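Cellulase (PDB 4W7W) probably hydrolyses the beta-1,4-glucosidic bonds of cellulose, as a family 5 glycoside hydrolase with an (alpha/beta)8-barrel fold that binds cello-oligosaccharide. Local coordinates at residues 28-32 with 47-51. Residues are numbered along the deposited sequence; the frame is centred on the assembly and turned at random.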
ATOM      1  N   ASN A  28      -6.633  -1.497   4.223  1.00  5.15           N
ATOM      2  CA  ASN A  28      -5.729  -2.642   4.221  1.00  5.11           C
ATOM      3  C   ASN A  28      -6.374  -3.785   4.997  1.00  5.29           C
ATOM      4  O   ASN A  28      -6.820  -3.584   6.137  1.00  6.27           O
ATOM      5  CB  ASN A  28      -4.409  -2.293   4.909  1.00  5.22           C
ATOM      6  CG  ASN A  28      -3.504  -1.462   4.052  1.00  5.13           C
ATOM      7  OD1 ASN A  28      -2.634  -2.007   3.380  1.00  5.63           O
ATOM      8  ND2 ASN A  28      -3.679  -0.133   4.064  1.00  5.27           N
ATOM      9  N   LEU A  29      -6.426  -4.982   4.412  1.00  5.02           N
ATOM     10  CA  LEU A  29      -6.803  -6.190   5.141  1.00  5.39           C
ATOM     11  C   LEU A  29      -5.512  -6.914   5.442  1.00  5.05           C
ATOM     12  O   LEU A  29      -4.966  -7.610   4.607  1.00  5.80           O
ATOM     13  CB  LEU A  29      -7.783  -7.067   4.374  1.00  5.74           C
ATOM     14  CG  LEU A  29      -9.164  -6.449   4.166  1.00  6.51           C
ATOM     15  CD1 LEU A  29     -10.098  -7.376   3.392  1.00  6.72           C
ATOM     16  CD2 LEU A  29      -9.820  -6.064   5.480  1.00  7.86           C
ATOM     17  N   SER A  30      -5.008  -6.652   6.644  1.00  5.76           N
ATOM     18  CA  SER A  30      -3.724  -7.152   7.132  0.60  5.91           C
ATOM     19  C   SER A  30      -3.855  -8.544   7.737  1.00  5.78           C
ATOM     20  O   SER A  30      -4.869  -8.856   8.373  1.00  6.83           O
ATOM     21  CB  SER A  30      -3.177  -6.160   8.170  0.60  5.97           C
ATOM     22  OG  SER A  30      -2.046  -6.651   8.864  0.60  6.00           O
ATOM     23  N   GLY A  31      -2.820  -9.359   7.545  1.00  6.10           N
ATOM     24  CA  GLY A  31      -2.767 -10.678   8.147  1.00  6.80           C
ATOM     25  C   GLY A  31      -1.898 -11.649   7.399  1.00  6.62           C
ATOM     26  O   GLY A  31      -1.357 -12.565   7.993  1.00  7.01           O
ATOM     27  N   ALA A  32      -1.795 -11.503   6.081  1.00  6.22           N
ATOM     28  CA  ALA A  32      -1.047 -12.485   5.298  1.00  6.48           C
ATOM     29  C   ALA A  32       0.453 -12.234   5.397  1.00  6.58           C
ATOM     30  O   ALA A  32       1.268 -13.110   5.045  1.00  7.32           O
ATOM     31  CB  ALA A  32      -1.504 -12.512   3.852  1.00  6.34           C
ATOM     32  N   TYR A  47      -0.035 -16.827   9.703  1.00  8.61           N
ATOM     33  CA  TYR A  47      -0.625 -15.762   8.904  1.00  7.63           C
ATOM     34  C   TYR A  47      -1.975 -16.246   8.436  1.00  7.84           C
ATOM     35  O   TYR A  47      -2.296 -17.438   8.520  1.00  8.76           O
ATOM     36  CB  TYR A  47       0.279 -15.431   7.715  1.00  7.78           C
ATOM     37  CG  TYR A  47       0.386 -16.511   6.667  1.00  7.71           C
ATOM     38  CD1 TYR A  47       1.352 -17.507   6.763  1.00  7.74           C
ATOM     39  CD2 TYR A  47      -0.446 -16.526   5.559  1.00  8.60           C
ATOM     40  CE1 TYR A  47       1.489 -18.486   5.797  1.00  8.07           C
ATOM     41  CE2 TYR A  47      -0.321 -17.506   4.591  1.00  8.30           C
ATOM     42  CZ  TYR A  47       0.629 -18.482   4.710  1.00  8.30           C
ATOM     43  OH  TYR A  47       0.729 -19.424   3.718  1.00  9.66           O
ATOM     44  N   THR A  48      -2.783 -15.312   7.950  1.00  7.68           N
ATOM     45  CA  THR A  48      -4.092 -15.634   7.444  1.00  8.25           C
ATOM     46  C   THR A  48      -4.431 -14.704   6.303  1.00  6.87           C
ATOM     47  O   THR A  48      -3.928 -13.591   6.248  1.00  8.11           O
ATOM     48  CB  THR A  48      -5.150 -15.517   8.553  1.00 10.81           C
ATOM     49  OG1 THR A  48      -6.391 -16.024   8.068  1.00 14.20           O
ATOM     50  CG2 THR A  48      -5.339 -14.067   9.008  1.00 12.07           C
ATOM     51  N   TYR A  49      -5.279 -15.173   5.401  1.00  7.26           N
ATOM     52  CA  TYR A  49      -5.917 -14.324   4.415  1.00  6.59           C
ATOM     53  C   TYR A  49      -7.250 -13.837   4.974  1.00  6.47           C
ATOM     54  O   TYR A  49      -7.754 -14.374   5.961  1.00  7.84           O
ATOM     55  CB  TYR A  49      -6.044 -15.057   3.062  1.00  7.01           C
ATOM     56  CG  TYR A  49      -4.780 -14.918   2.247  1.00  6.84           C
ATOM     57  CD1 TYR A  49      -3.619 -15.576   2.612  1.00  6.73           C
ATOM     58  CD2 TYR A  49      -4.732 -14.085   1.151  1.00  7.40           C
ATOM     59  CE1 TYR A  49      -2.438 -15.393   1.915  1.00  6.73           C
ATOM     60  CE2 TYR A  49      -3.547 -13.891   0.449  1.00  7.52           C
ATOM     61  CZ  TYR A  49      -2.415 -14.551   0.824  1.00  6.70           C
ATOM     62  OH  TYR A  49      -1.256 -14.333   0.106  1.00  7.61           O
ATOM     63  N   PRO A  50      -7.829 -12.799   4.364  1.00  6.42           N
ATOM     64  CA  PRO A  50      -9.047 -12.245   4.941  1.00  6.81           C
ATOM     65  C   PRO A  50     -10.235 -13.173   4.767  1.00  7.19           C
ATOM     66  O   PRO A  50     -10.252 -14.030   3.880  1.00  8.36           O
ATOM     67  CB  PRO A  50      -9.264 -10.941   4.146  1.00  7.05           C
ATOM     68  CG  PRO A  50      -7.960 -10.672   3.424  1.00  7.53           C
ATOM     69  CD  PRO A  50      -7.360 -12.029   3.203  1.00  6.39           C
ATOM     70  N   ALA A  51     -11.228 -13.003   5.615  1.00  7.79           N
ATOM     71  CA  ALA A  51     -12.490 -13.696   5.438  1.00  7.64           C
ATOM     72  C   ALA A  51     -13.255 -13.000   4.325  1.00  6.99           C
ATOM     73  O   ALA A  51     -13.158 -11.781   4.170  1.00  7.24           O
ATOM     74  CB  ALA A  51     -13.313 -13.638   6.722  1.00  8.74           C
TER
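Ala32 lays its methyl on the ring of Tyr49, a compact example of how a barrel loop can fold back on the end of its strand and the turn that follows. Its CB stands 3.8 Å from the Tyr49 ring centroid, 21° off the ring normal, a CH-pi contact over one face and displaced toward CE1. The Tyr49 hydroxyl is hydrogen-bonded to Gln87 OE1 and the Tyr47 hydroxyl to Gln87 NE2, so both tyrosines are tied to helix 85-100.

A second apolar patch joins Leu29 and Pro50. Leu29 CB lies 3.7 Å from Pro50 CG, while the branch CD1 rests against Pro50 CB. With CG anti to the carbonyl carbon (chi1 -67°), the leucine passes across the proline ring at a slant, and Phe55 of helix 52-60 touches both residues.

At the Tyr47 end the contact turns polar. Thr48 N donates to Gly31 O (3.1 Å, nearly straight at 166°), reaching the oxygen from well above its carbonyl plane. Tyr47 CB packs 3.3 Å from the same Gly31 O. Thr48 O comes within 3.0 Å of Ala32 N, but the angle is too poor for a hydrogen bond. Gly31 has backbone angles in a region suited to glycine, and Thr48 O also approaches its carbonyl carbon, Gly31 C, at 3.0 Å.

The loop before helix 52-60 is thus joined to the turn after strand 24-29. That turn, with Gly31 about 7 Å from a bound glucose unit, runs on to Glu33 of the glycan pocket, whose carboxylate is hydrogen-bonded to Gly31 N. With one backbone bond together with two apolar contacts, one of them CH-pi, the join depends mainly on shape rather than charge.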